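Local coordinates for protein glutathione-independent glyoxalase DJ-1 (Schizosaccharomyces pombe, PDB 4QYT) that converts methylglyoxal to D-lactate in one step without glutathione and takes part in protection against reactive oxygen species, at residues Ile26-Arg29 against Pro33-Ser36; Tyr74-Ile79 against Leu172-Gln177; Asn107-Met112 against Glu176-Lys181; Asp35-Gly40 against Lys62-Ala67. One frame throughout, in Å; residues are numbered along the deposited sequence.

Contact 1: residues Ile26-Arg29 against Pro33-Ser36; sequences IFKR and PIDS. With EDO (1,2-ethanediol), chain E.
Ile34 meets Phe27 and Lys28 where the last turn of helix 17-29 packs on the start of strand 34-39, within the beta-alpha-beta unit formed by strand 7-12, helix 17-29 and strand 34-39. The two branches of Ile34 divide the work. CD1 reaches the stem of Phe27, 4.0 Å from its CB, and lies obliquely to the ring, whose far end leads away from the strand toward helix 167-178. CG2 serves Lys28 instead: the lysine bends at CB-CG (chi2 -90°) and then runs extended, so that its aliphatic chain passes across this methyl at an oblique angle. Two points on that chain show it, since Lys28 CG and Lys28 CE each lie 4.0 Å from Ile34 CG2.

The same bend carries the ammonium group beyond the apolar patch. There Lys28 NZ forms a salt bridge with Asp52 of the second subunit, which ties this helix-strand corner to the dimer interface. Ile34 also packs on Val7 of the neighbouring strand and on Trp24 of the helix. A single water links the two segments: it accepts from Ile34 N at 3.2 Å and, weakly, from Lys28 NZ at 3.3 Å.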
loop_
_atom_site.group_PDB
_atom_site.type_symbol
_atom_site.label_atom_id
_atom_site.label_comp_id
_atom_site.label_asym_id
_atom_site.label_seq_id
_atom_site.Cartn_x
_atom_site.Cartn_y
_atom_site.Cartn_z
ATOM N N ILE A 26 4.794 -6.199 -4.847
ATOM C CA ILE A 26 4.623 -7.164 -5.962
ATOM C C ILE A 26 5.976 -7.583 -6.515
ATOM O O ILE A 26 6.235 -8.777 -6.689
ATOM C CB ILE A 26 3.668 -6.575 -7.011
ATOM C CG1 ILE A 26 2.240 -6.540 -6.446
ATOM C CG2 ILE A 26 3.698 -7.370 -8.320
ATOM C CD1 ILE A 26 1.281 -5.665 -7.228
ATOM N N PHE A 27 6.861 -6.620 -6.790
ATOM C CA PHE A 27 8.189 -6.985 -7.298
ATOM C C PHE A 27 9.018 -7.717 -6.261
ATOM O O PHE A 27 9.741 -8.660 -6.627
ATOM C CB PHE A 27 8.908 -5.765 -7.878
ATOM C CG PHE A 27 8.443 -5.401 -9.246
ATOM C CD1 PHE A 27 8.844 -6.176 -10.322
ATOM C CD2 PHE A 27 7.592 -4.363 -9.498
ATOM C CE1 PHE A 27 8.385 -5.923 -11.599
ATOM C CE2 PHE A 27 7.145 -4.107 -10.791
ATOM C CZ PHE A 27 7.522 -4.934 -11.852
ATOM N N LYS A 28 8.903 -7.357 -4.980
ATOM C CA LYS A 28 9.606 -8.118 -3.949
ATOM C C LYS A 28 9.115 -9.574 -3.925
ATOM O O LYS A 28 9.910 -10.529 -3.851
ATOM C CB LYS A 28 9.424 -7.460 -2.569
ATOM C CG LYS A 28 10.313 -6.255 -2.393
ATOM C CD LYS A 28 11.642 -6.681 -1.800
ATOM C CE LYS A 28 12.593 -5.536 -1.618
ATOM N NZ LYS A 28 13.865 -5.977 -0.959
ATOM N N ARG A 29 7.802 -9.787 -4.020
ATOM C CA ARG A 29 7.296 -11.158 -4.050
ATOM C C ARG A 29 7.819 -11.929 -5.251
ATOM O O ARG A 29 7.980 -13.155 -5.197
ATOM C CB ARG A 29 5.780 -11.148 -4.057
ATOM C CG ARG A 29 5.177 -10.842 -2.677
ATOM C CD ARG A 29 3.709 -10.525 -2.797
ATOM N NE ARG A 29 3.022 -10.370 -1.520
ATOM C CZ ARG A 29 3.150 -9.319 -0.734
ATOM N NH1 ARG A 29 3.860 -8.260 -1.111
ATOM N NH2 ARG A 29 2.461 -9.264 0.398
ATOM N N PRO A 33 14.822 -7.652 -8.257
ATOM C CA PRO A 33 15.444 -6.530 -7.551
ATOM C C PRO A 33 14.742 -5.202 -7.780
ATOM O O PRO A 33 14.428 -4.874 -8.928
ATOM C CB PRO A 33 16.870 -6.514 -8.096
ATOM C CG PRO A 33 17.116 -7.908 -8.526
ATOM C CD PRO A 33 15.818 -8.416 -9.043
ATOM N N ILE A 34 14.567 -4.446 -6.700
ATOM C CA ILE A 34 13.899 -3.152 -6.751
ATOM C C ILE A 34 14.530 -2.231 -5.730
ATOM O O ILE A 34 14.730 -2.636 -4.578
ATOM C CB ILE A 34 12.363 -3.285 -6.574
ATOM C CG1 ILE A 34 11.666 -1.946 -6.745
ATOM C CG2 ILE A 34 11.973 -3.966 -5.263
ATOM C CD1 ILE A 34 10.171 -2.076 -6.951
ATOM N N ASP A 35 14.824 -1.003 -6.173
ATOM C CA ASP A 35 15.313 0.057 -5.302
ATOM C C ASP A 35 14.292 1.186 -5.290
ATOM O O ASP A 35 13.752 1.513 -6.338
ATOM C CB ASP A 35 16.625 0.685 -5.823
ATOM C CG ASP A 35 17.845 -0.205 -5.767
ATOM O OD1 ASP A 35 17.903 -1.095 -4.895
ATOM O OD2 ASP A 35 18.755 0.039 -6.574
ATOM N N SER A 36 14.148 1.846 -4.146
ATOM C CA SER A 36 13.481 3.137 -4.107
ATOM C C SER A 36 14.529 4.213 -4.266
ATOM O O SER A 36 15.598 4.169 -3.647
ATOM C CB SER A 36 12.688 3.315 -2.815
ATOM O OG SER A 36 13.527 3.137 -1.684
HETATM C C1 EDO E . 13.356 1.196 1.822
HETATM O O1 EDO E . 12.764 1.701 2.968
HETATM C C2 EDO E . 12.534 1.057 0.521
HETATM O O2 EDO E . 12.029 2.284 0.220
HETATM O O HOH W 1 15.309 -5.814 -3.931
#

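Contact 2: residues Tyr74-Ile79 against Leu172-Gln177; sequences YDIAII and LKLLEQ
Leu174 points from helix 167-178 straight at strand 76-79 and spreads its two methyls over Ile76 and Ile78, which stand two residues apart on one face of the strand. The closer half of the contact is at Ile78. Leu174 CD1 lies 3.9 Å from Ile78 CD1 and 4.0 Å from Ile78 CG1, so one methyl rests against CG1 and CD1, the longer branch of Ile78, and the two side chains meet at a slant. The torsion of Ile78 explains this: CG1 stands opposite the carbonyl carbon (chi1 -56°), which sends the longer branch forward to the helix. At Ile76 the fit is looser, the nearest pair being Ile76 CG2 and Leu174 CD2 at 4.2 Å.

All three residues are buried and the joint is wholly apolar, with 132 Å² lost between the segments. The solvent side is that of Lys173, partly exposed, and Glu176, exposed; neither touches the strand.

The contact packs helix 167-178 on one face of the mixed sheet, at its parallel strand 76-79; the side chain of Ile78 is about 8 Å from that of Glu19, an inferred active-site residue. Phe27 of helix 17-29 lies beside Leu174, Leu175 turns away to Val187 of helix 181-190, Val7 of the adjoining strand abuts both isoleucines, and helix 93-102 covers the opposite face of the sheet through Ala77 and Ile79.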
loop_
_atom_site.group_PDB
_atom_site.type_symbol
_atom_site.label_atom_id
_atom_site.label_comp_id
_atom_site.label_asym_id
_atom_site.label_seq_id
_atom_site.Cartn_x
_atom_site.Cartn_y
_atom_site.Cartn_z
ATOM N N TYR A 74 18.973 0.080 -14.462
ATOM C CA TYR A 74 17.560 -0.253 -14.269
ATOM C C TYR A 74 16.901 -0.519 -15.595
ATOM O O TYR A 74 17.245 0.074 -16.619
ATOM C CB TYR A 74 16.818 0.886 -13.538
ATOM C CG TYR A 74 17.329 1.158 -12.173
ATOM C CD1 TYR A 74 17.054 0.306 -11.107
ATOM C CD2 TYR A 74 18.080 2.277 -11.905
ATOM C CE1 TYR A 74 17.535 0.559 -9.831
ATOM C CE2 TYR A 74 18.558 2.549 -10.645
ATOM C CZ TYR A 74 18.311 1.662 -9.598
ATOM O OH TYR A 74 18.806 1.959 -8.343
ATOM N N ASP A 75 15.913 -1.412 -15.565
ATOM C CA ASP A 75 15.093 -1.738 -16.725
ATOM C C ASP A 75 13.678 -1.210 -16.660
ATOM O O ASP A 75 13.006 -1.127 -17.697
ATOM C CB ASP A 75 15.051 -3.278 -16.897
ATOM C CG ASP A 75 16.417 -3.863 -16.898
ATOM O OD1 ASP A 75 17.186 -3.509 -17.822
ATOM O OD2 ASP A 75 16.792 -4.515 -15.903
ATOM N N ILE A 76 13.182 -0.944 -15.452
ATOM C CA ILE A 76 11.820 -0.451 -15.263
ATOM C C ILE A 76 11.931 0.790 -14.372
ATOM O O ILE A 76 12.613 0.766 -13.361
ATOM C CB ILE A 76 10.905 -1.501 -14.607
ATOM C CG1 ILE A 76 10.884 -2.809 -15.394
ATOM C CG2 ILE A 76 9.494 -0.943 -14.410
ATOM C CD1 ILE A 76 9.850 -3.802 -14.906
ATOM N N ALA A 77 11.213 1.842 -14.787
ATOM C CA ALA A 77 11.101 3.068 -13.997
ATOM C C ALA A 77 9.649 3.277 -13.637
ATOM O O ALA A 77 8.817 3.302 -14.538
ATOM C CB ALA A 77 11.614 4.257 -14.786
ATOM N N ILE A 78 9.368 3.445 -12.352
ATOM C CA ILE A 78 7.987 3.614 -11.872
ATOM C C ILE A 78 7.881 4.974 -11.183
ATOM O O ILE A 78 8.661 5.313 -10.300
ATOM C CB ILE A 78 7.604 2.474 -10.890
ATOM C CG1 ILE A 78 7.806 1.097 -11.538
ATOM C CG2 ILE A 78 6.154 2.677 -10.413
ATOM C CD1 ILE A 78 7.572 -0.048 -10.601
ATOM N N ILE A 79 6.795 5.671 -11.547
ATOM C CA ILE A 79 6.493 6.992 -11.039
ATOM C C ILE A 79 5.136 6.907 -10.370
ATOM O O ILE A 79 4.079 6.744 -11.024
ATOM C CB ILE A 79 6.515 8.080 -12.122
ATOM C CG1 ILE A 79 7.807 7.941 -12.917
ATOM C CG2 ILE A 79 6.506 9.451 -11.441
ATOM C CD1 ILE A 79 7.951 8.893 -14.078
ATOM N N LEU A 172 0.752 -5.278 -11.006
ATOM C CA LEU A 172 0.628 -6.538 -11.709
ATOM C C LEU A 172 0.861 -6.361 -13.215
ATOM O O LEU A 172 1.508 -7.240 -13.845
ATOM C CB LEU A 172 -0.730 -7.187 -11.448
ATOM C CG LEU A 172 -0.868 -7.872 -10.113
ATOM C CD1 LEU A 172 -2.346 -8.148 -9.820
ATOM C CD2 LEU A 172 -0.034 -9.139 -10.034
ATOM N N LYS A 173 0.312 -5.304 -13.799
ATOM C CA LYS A 173 0.499 -5.076 -15.237
ATOM C C LYS A 173 1.993 -4.949 -15.561
ATOM O O LYS A 173 2.486 -5.523 -16.537
ATOM C CB LYS A 173 -0.292 -3.851 -15.703
ATOM C CG LYS A 173 -0.408 -3.738 -17.217
ATOM C CD LYS A 173 -1.333 -4.788 -17.832
ATOM C CE LYS A 173 -1.576 -4.502 -19.298
ATOM N NZ LYS A 173 -2.552 -5.446 -19.895
ATOM N N LEU A 174 2.728 -4.208 -14.725
ATOM C CA LEU A 174 4.176 -4.099 -14.893
ATOM C C LEU A 174 4.848 -5.454 -14.804
ATOM O O LEU A 174 5.632 -5.842 -15.665
ATOM C CB LEU A 174 4.739 -3.119 -13.872
ATOM C CG LEU A 174 4.424 -1.645 -14.153
ATOM C CD1 LEU A 174 4.536 -0.874 -12.846
ATOM C CD2 LEU A 174 5.363 -1.093 -15.209
ATOM N N LEU A 175 4.534 -6.205 -13.760
ATOM C CA LEU A 175 5.115 -7.507 -13.577
ATOM C C LEU A 175 4.846 -8.449 -14.758
ATOM O O LEU A 175 5.726 -9.196 -15.188
ATOM C CB LEU A 175 4.554 -8.161 -12.291
ATOM C CG LEU A 175 5.133 -9.545 -11.992
ATOM C CD1 LEU A 175 6.633 -9.512 -11.753
ATOM C CD2 LEU A 175 4.397 -10.184 -10.836
ATOM N N GLU A 176 3.637 -8.373 -15.288
ATOM C CA GLU A 176 3.216 -9.231 -16.388
ATOM C C GLU A 176 4.100 -9.049 -17.607
ATOM O O GLU A 176 4.242 -9.991 -18.403
ATOM C CB GLU A 176 1.753 -8.909 -16.754
ATOM C CG GLU A 176 1.138 -9.977 -17.638
ATOM C CD GLU A 176 -0.317 -9.737 -17.962
ATOM O OE1 GLU A 176 -0.823 -8.639 -17.663
ATOM O OE2 GLU A 176 -0.997 -10.743 -18.292
ATOM N N GLN A 177 4.689 -7.869 -17.790
ATOM C CA GLN A 177 5.528 -7.640 -18.962
ATOM C C GLN A 177 6.867 -8.339 -18.889
ATOM O O GLN A 177 7.508 -8.522 -19.922
ATOM C CB GLN A 177 5.764 -6.141 -19.180
ATOM C CG GLN A 177 4.518 -5.278 -19.208
ATOM C CD GLN A 177 3.371 -5.902 -19.996
ATOM O OE1 GLN A 177 2.247 -5.995 -19.493
ATOM N NE2 GLN A 177 3.573 -6.128 -21.246
#

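Contact 3: residues Asn107-Met112 against Glu176-Lys181; sequences NKWIGM and EQVASK
Trp109, at the start of strand 109-112, lays its indole against Gln177 and Val178 at the C-terminal end of helix 167-178, near the surface of this Rossmann-like alpha/beta sandwich.

The first kind of interaction is CH-pi. Gln177 CB sits 3.5 Å from the centroid of the six-membered ring of Trp109, only 2° off its normal, and therefore directly over that ring. Gln177 CG continues across the same face, 3.7 Å from Trp109 CZ3. With chi2 at 90° the indole plane of Trp109 stands square to the CA-CB-CG plane, with one face to Gln177, while the glutamine chain crosses the indole at about a right angle.

The second kind is apolar packing beside the five-membered ring. Val178 CG1 comes in obliquely and packs on Trp109 CD1 at 3.6 Å; the ring atom nearest to this methyl is Trp109 NE1, at 3.5 Å. Elsewhere Trp109 also packs on Asn157, and its backbone bonds with Asp75 and Ala77 keep it in the sheet.

The two segments thus meet by CH-pi and dispersion contacts, with no polar bond found between them, so that shape fit and not bond direction holds the indole against the helix end.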
loop_
_atom_site.group_PDB
_atom_site.type_symbol
_atom_site.label_atom_id
_atom_site.label_comp_id
_atom_site.label_asym_id
_atom_site.label_seq_id
_atom_site.Cartn_x
_atom_site.Cartn_y
_atom_site.Cartn_z
ATOM N N ASN A 107 12.856 -4.019 -24.042
ATOM C CA ASN A 107 13.186 -4.512 -22.724
ATOM C C ASN A 107 13.424 -3.420 -21.682
ATOM O O ASN A 107 14.021 -3.686 -20.633
ATOM C CB ASN A 107 14.306 -5.536 -22.799
ATOM C CG ASN A 107 13.834 -6.843 -23.398
ATOM O OD1 ASN A 107 12.891 -7.439 -22.857
ATOM N ND2 ASN A 107 14.330 -7.207 -24.554
ATOM N N LYS A 108 12.837 -2.248 -21.908
ATOM C CA LYS A 108 12.623 -1.232 -20.868
ATOM C C LYS A 108 11.127 -1.041 -20.691
ATOM O O LYS A 108 10.364 -1.241 -21.646
ATOM C CB LYS A 108 13.248 0.095 -21.265
ATOM C CG LYS A 108 14.759 0.101 -21.479
ATOM C CD LYS A 108 15.540 -0.279 -20.241
ATOM C CE LYS A 108 17.006 -0.011 -20.438
ATOM N NZ LYS A 108 17.855 -0.613 -19.345
ATOM N N TRP A 109 10.725 -0.534 -19.533
ATOM C CA TRP A 109 9.301 -0.380 -19.205
ATOM C C TRP A 109 9.165 0.830 -18.278
ATOM O O TRP A 109 10.034 1.062 -17.414
ATOM C CB TRP A 109 8.757 -1.632 -18.499
ATOM C CG TRP A 109 8.936 -2.894 -19.299
ATOM C CD1 TRP A 109 10.007 -3.763 -19.270
ATOM C CD2 TRP A 109 8.103 -3.344 -20.370
ATOM N NE1 TRP A 109 9.868 -4.736 -20.241
ATOM C CE2 TRP A 109 8.707 -4.493 -20.919
ATOM C CE3 TRP A 109 6.900 -2.886 -20.928
ATOM C CZ2 TRP A 109 8.157 -5.179 -21.977
ATOM C CZ3 TRP A 109 6.356 -3.601 -21.987
ATOM C CH2 TRP A 109 6.955 -4.748 -22.439
ATOM N N ILE A 110 8.068 1.571 -18.476
ATOM C CA ILE A 110 7.756 2.747 -17.649
ATOM C C ILE A 110 6.381 2.554 -17.063
ATOM O O ILE A 110 5.439 2.194 -17.795
ATOM C CB ILE A 110 7.720 4.022 -18.529
ATOM C CG1 ILE A 110 9.028 4.234 -19.316
ATOM C CG2 ILE A 110 7.419 5.249 -17.666
ATOM C CD1 ILE A 110 8.770 5.002 -20.579
ATOM N N GLY A 111 6.231 2.809 -15.752
ATOM C CA GLY A 111 4.918 2.861 -15.160
ATOM C C GLY A 111 4.667 4.220 -14.536
ATOM O O GLY A 111 5.561 4.756 -13.868
ATOM N N MET A 112 3.444 4.722 -14.684
ATOM C CA MET A 112 3.048 5.967 -13.990
ATOM C C MET A 112 1.645 5.789 -13.429
ATOM O O MET A 112 0.754 5.280 -14.123
ATOM C CB MET A 112 2.990 7.147 -14.973
ATOM C CG MET A 112 4.298 7.390 -15.704
ATOM S SD MET A 112 4.076 8.726 -16.903
ATOM C CE MET A 112 5.678 8.702 -17.683
ATOM N N GLU A 176 3.637 -8.373 -15.288
ATOM C CA GLU A 176 3.216 -9.231 -16.388
ATOM C C GLU A 176 4.100 -9.049 -17.607
ATOM O O GLU A 176 4.242 -9.991 -18.403
ATOM C CB GLU A 176 1.753 -8.909 -16.754
ATOM C CG GLU A 176 1.138 -9.977 -17.638
ATOM C CD GLU A 176 -0.317 -9.737 -17.962
ATOM O OE1 GLU A 176 -0.823 -8.639 -17.663
ATOM O OE2 GLU A 176 -0.997 -10.743 -18.292
ATOM N N GLN A 177 4.689 -7.869 -17.790
ATOM C CA GLN A 177 5.528 -7.640 -18.962
ATOM C C GLN A 177 6.867 -8.339 -18.889
ATOM O O GLN A 177 7.508 -8.522 -19.922
ATOM C CB GLN A 177 5.764 -6.141 -19.180
ATOM C CG GLN A 177 4.518 -5.278 -19.208
ATOM C CD GLN A 177 3.371 -5.902 -19.996
ATOM O OE1 GLN A 177 2.247 -5.995 -19.493
ATOM N NE2 GLN A 177 3.573 -6.128 -21.246
ATOM N N VAL A 178 7.332 -8.636 -17.672
ATOM C CA VAL A 178 8.707 -9.049 -17.440
ATOM C C VAL A 178 8.877 -10.417 -16.817
ATOM O O VAL A 178 9.880 -11.059 -17.042
ATOM C CB VAL A 178 9.560 -8.064 -16.650
ATOM C CG1 VAL A 178 9.682 -6.791 -17.424
ATOM C CG2 VAL A 178 9.028 -7.830 -15.227
ATOM N N ALA A 179 7.820 -10.953 -16.229
ATOM C CA ALA A 179 7.819 -12.256 -15.608
ATOM C C ALA A 179 7.341 -13.297 -16.598
ATOM O O ALA A 179 6.458 -13.054 -17.421
ATOM C CB ALA A 179 6.933 -12.270 -14.366
ATOM N N SER A 180 7.839 -14.510 -16.424
ATOM C CA SER A 180 7.210 -15.649 -17.109
ATOM C C SER A 180 5.747 -15.752 -16.663
ATOM O O SER A 180 5.371 -15.343 -15.548
ATOM C CB SER A 180 7.913 -16.959 -16.789
ATOM O OG SER A 180 7.757 -17.283 -15.423
ATOM N N LYS A 181 4.930 -16.400 -17.490
ATOM C CA LYS A 181 3.535 -16.660 -17.131
ATOM C C LYS A 181 3.491 -17.453 -15.836
ATOM O O LYS A 181 2.663 -17.204 -14.944
ATOM C CB LYS A 181 2.819 -17.410 -18.264
ATOM C CG LYS A 181 1.345 -17.644 -18.003
ATOM C CD LYS A 181 0.674 -18.317 -19.190
ATOM C CE LYS A 181 -0.824 -18.478 -18.969
ATOM N NZ LYS A 181 -1.572 -17.208 -19.196
#

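Contact 4: residues Asp35-Gly40 against Lys62-Ala67; sequences DSVYVG and KEIPSA. With EDO (1,2-ethanediol), chain E.
Ser36 OG, on strand 34-39 of the DJ-1/PfpI alpha/beta fold, is gripped by two groups: a hydrogen bond of 2.6 Å joins it to O2 of a 1,2-ethanediol, probably from the crystallisation liquor, and another to the backbone N of Asn58. With chi1 at 56° the hydroxyl stands between the backbone N and the carbonyl carbon, on the side where the diol lies; the diol in turn bonds to Tyr56 O and to Glu54 N of the second subunit.

The next residue, Val37, makes the apolar half of the contact with the loop that leads from strand 59-60 to helix 67-73. Its CG1 approaches Ile64 CD1 to 4.3 Å, a loose methyl-to-methyl meeting of two buried side chains. Ile64 also touches Arg59 and Phe94 of helix 93-102, whereas Val37 packs on Cys8 and Phe10 of the adjacent strand.

At the other end the chain leaves the strand at Gly40, whose backbone is almost fully extended (phi 173°, psi -172°), a conformation readily taken by glycine; a CB here would run into Tyr38 OH. Gly40 N lies over the centre of the Tyr38 ring, 3.8 Å above its plane. The ring is steadied at its far end, where Tyr38 OH bonds to both Asp13 OD2 and Asn42 N. Lys62 runs its extended, solvent-exposed chain toward Gly40. Its charge can at most attract the carbonyl from a distance, as Lys62 NZ remains 4.0 Å from Gly40 O.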
loop_
_atom_site.group_PDB
_atom_site.type_symbol
_atom_site.label_atom_id
_atom_site.label_comp_id
_atom_site.label_asym_id
_atom_site.label_seq_id
_atom_site.Cartn_x
_atom_site.Cartn_y
_atom_site.Cartn_z
ATOM N N ASP A 35 14.824 -1.003 -6.173
ATOM C CA ASP A 35 15.313 0.057 -5.302
ATOM C C ASP A 35 14.292 1.186 -5.290
ATOM O O ASP A 35 13.752 1.513 -6.338
ATOM C CB ASP A 35 16.625 0.685 -5.823
ATOM C CG ASP A 35 17.845 -0.205 -5.767
ATOM O OD1 ASP A 35 17.903 -1.095 -4.895
ATOM O OD2 ASP A 35 18.755 0.039 -6.574
ATOM N N SER A 36 14.148 1.846 -4.146
ATOM C CA SER A 36 13.481 3.137 -4.107
ATOM C C SER A 36 14.529 4.213 -4.266
ATOM O O SER A 36 15.598 4.169 -3.647
ATOM C CB SER A 36 12.688 3.315 -2.815
ATOM O OG SER A 36 13.527 3.137 -1.684
ATOM N N VAL A 37 14.227 5.162 -5.152
ATOM C CA VAL A 37 15.163 6.228 -5.531
ATOM C C VAL A 37 14.497 7.565 -5.291
ATOM O O VAL A 37 13.516 7.922 -5.963
ATOM C CB VAL A 37 15.631 6.064 -6.990
ATOM C CG1 VAL A 37 16.543 7.205 -7.373
ATOM C CG2 VAL A 37 16.324 4.708 -7.215
ATOM N N TYR A 38 15.021 8.287 -4.291
ATOM C CA TYR A 38 14.429 9.517 -3.785
ATOM C C TYR A 38 14.919 10.721 -4.573
ATOM O O TYR A 38 16.130 10.902 -4.789
ATOM C CB TYR A 38 14.812 9.651 -2.310
ATOM C CG TYR A 38 14.511 10.979 -1.656
ATOM C CD1 TYR A 38 13.195 11.436 -1.516
ATOM C CD2 TYR A 38 15.515 11.733 -1.087
ATOM C CE1 TYR A 38 12.899 12.610 -0.810
ATOM C CE2 TYR A 38 15.224 12.905 -0.415
ATOM C CZ TYR A 38 13.917 13.334 -0.238
ATOM O OH TYR A 38 13.712 14.523 0.423
ATOM N N VAL A 39 13.967 11.592 -4.889
ATOM C CA VAL A 39 14.216 12.877 -5.471
ATOM C C VAL A 39 13.722 13.910 -4.459
ATOM O O VAL A 39 12.530 14.093 -4.253
ATOM C CB VAL A 39 13.450 13.034 -6.790
ATOM C CG1 VAL A 39 13.616 14.431 -7.386
ATOM C CG2 VAL A 39 13.869 11.961 -7.773
ATOM N N GLY A 40 14.659 14.626 -3.837
ATOM C CA GLY A 40 14.285 15.604 -2.832
ATOM C C GLY A 40 15.468 16.202 -2.110
ATOM O O GLY A 40 16.614 15.881 -2.428
ATOM N N LYS A 62 20.694 11.502 -6.716
ATOM C CA LYS A 62 21.959 12.194 -6.889
ATOM C C LYS A 62 23.139 11.245 -6.972
ATOM O O LYS A 62 24.232 11.619 -7.395
ATOM C CB LYS A 62 22.160 13.224 -5.791
ATOM C CG LYS A 62 21.110 14.326 -5.787
ATOM C CD LYS A 62 21.352 15.451 -4.799
ATOM C CE LYS A 62 20.149 16.396 -4.794
ATOM N NZ LYS A 62 20.114 17.341 -3.655
ATOM N N GLU A 63 22.911 9.994 -6.583
ATOM C CA GLU A 63 23.907 8.929 -6.710
ATOM C C GLU A 63 24.139 8.485 -8.142
ATOM O O GLU A 63 25.090 7.729 -8.417
ATOM C CB GLU A 63 23.520 7.690 -5.912
ATOM C CG GLU A 63 23.434 7.915 -4.420
ATOM C CD GLU A 63 22.755 6.785 -3.698
ATOM O OE1 GLU A 63 22.867 5.615 -4.138
ATOM O OE2 GLU A 63 22.089 7.056 -2.667
ATOM N N ILE A 64 23.245 8.837 -9.053
ATOM C CA ILE A 64 23.227 8.307 -10.403
ATOM C C ILE A 64 23.592 9.441 -11.342
ATOM O O ILE A 64 22.882 10.427 -11.380
ATOM C CB ILE A 64 21.850 7.713 -10.748
ATOM C CG1 ILE A 64 21.450 6.650 -9.717
ATOM C CG2 ILE A 64 21.890 7.129 -12.149
ATOM C CD1 ILE A 64 19.981 6.257 -9.778
ATOM N N PRO A 65 24.740 9.355 -12.057
ATOM C CA PRO A 65 25.294 10.574 -12.648
ATOM C C PRO A 65 24.569 11.065 -13.867
ATOM O O PRO A 65 24.781 12.212 -14.259
ATOM C CB PRO A 65 26.742 10.199 -12.928
ATOM C CG PRO A 65 26.730 8.705 -13.078
ATOM C CD PRO A 65 25.741 8.267 -12.026
ATOM N N SER A 66 23.774 10.236 -14.529
ATOM C CA SER A 66 23.052 10.654 -15.737
ATOM C C SER A 66 21.933 9.647 -16.016
ATOM O O SER A 66 21.920 8.560 -15.481
ATOM C CB SER A 66 23.999 10.682 -16.959
ATOM O OG SER A 66 24.313 9.356 -17.334
ATOM N N ALA A 67 21.042 10.047 -16.923
ATOM C CA ALA A 67 20.017 9.135 -17.404
ATOM C C ALA A 67 20.584 7.923 -18.125
ATOM O O ALA A 67 20.052 6.806 -18.023
ATOM C CB ALA A 67 18.977 9.860 -18.243
HETATM C C1 EDO E . 13.356 1.196 1.822
HETATM O O1 EDO E . 12.764 1.701 2.968
HETATM C C2 EDO E . 12.534 1.057 0.521
HETATM O O2 EDO E . 12.029 2.284 0.220
#

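Overall arrangement
All four contacts reach one seven-stranded mixed sheet whose strands run in the order 59-60, 34-39, 7-12, 76-79, 109-112, 158-161, 152-155. Along the chain, contact 1 passes into contact 4 on strand 34-39, whereas contacts 2 and 3 open later on neighbouring strands and both end on helix 167-178. Centres of contacts 2 and 3 lie 4 Å apart, those of 1 and 2 10 Å, and those of 3 and 4 21 Å. Ile79 N to Gly111 O, 2.8 Å, probably hydrogen-bonds contact 2 to contact 3; Tyr74 OH and Asp35 OD2, 2.6 Å apart, probably join contact 2 to contacts 1 and 4. Early and late parts of the sequence thus pack on one sheet, contacts 1 and 2 buried, 3 and 4 nearer the surface.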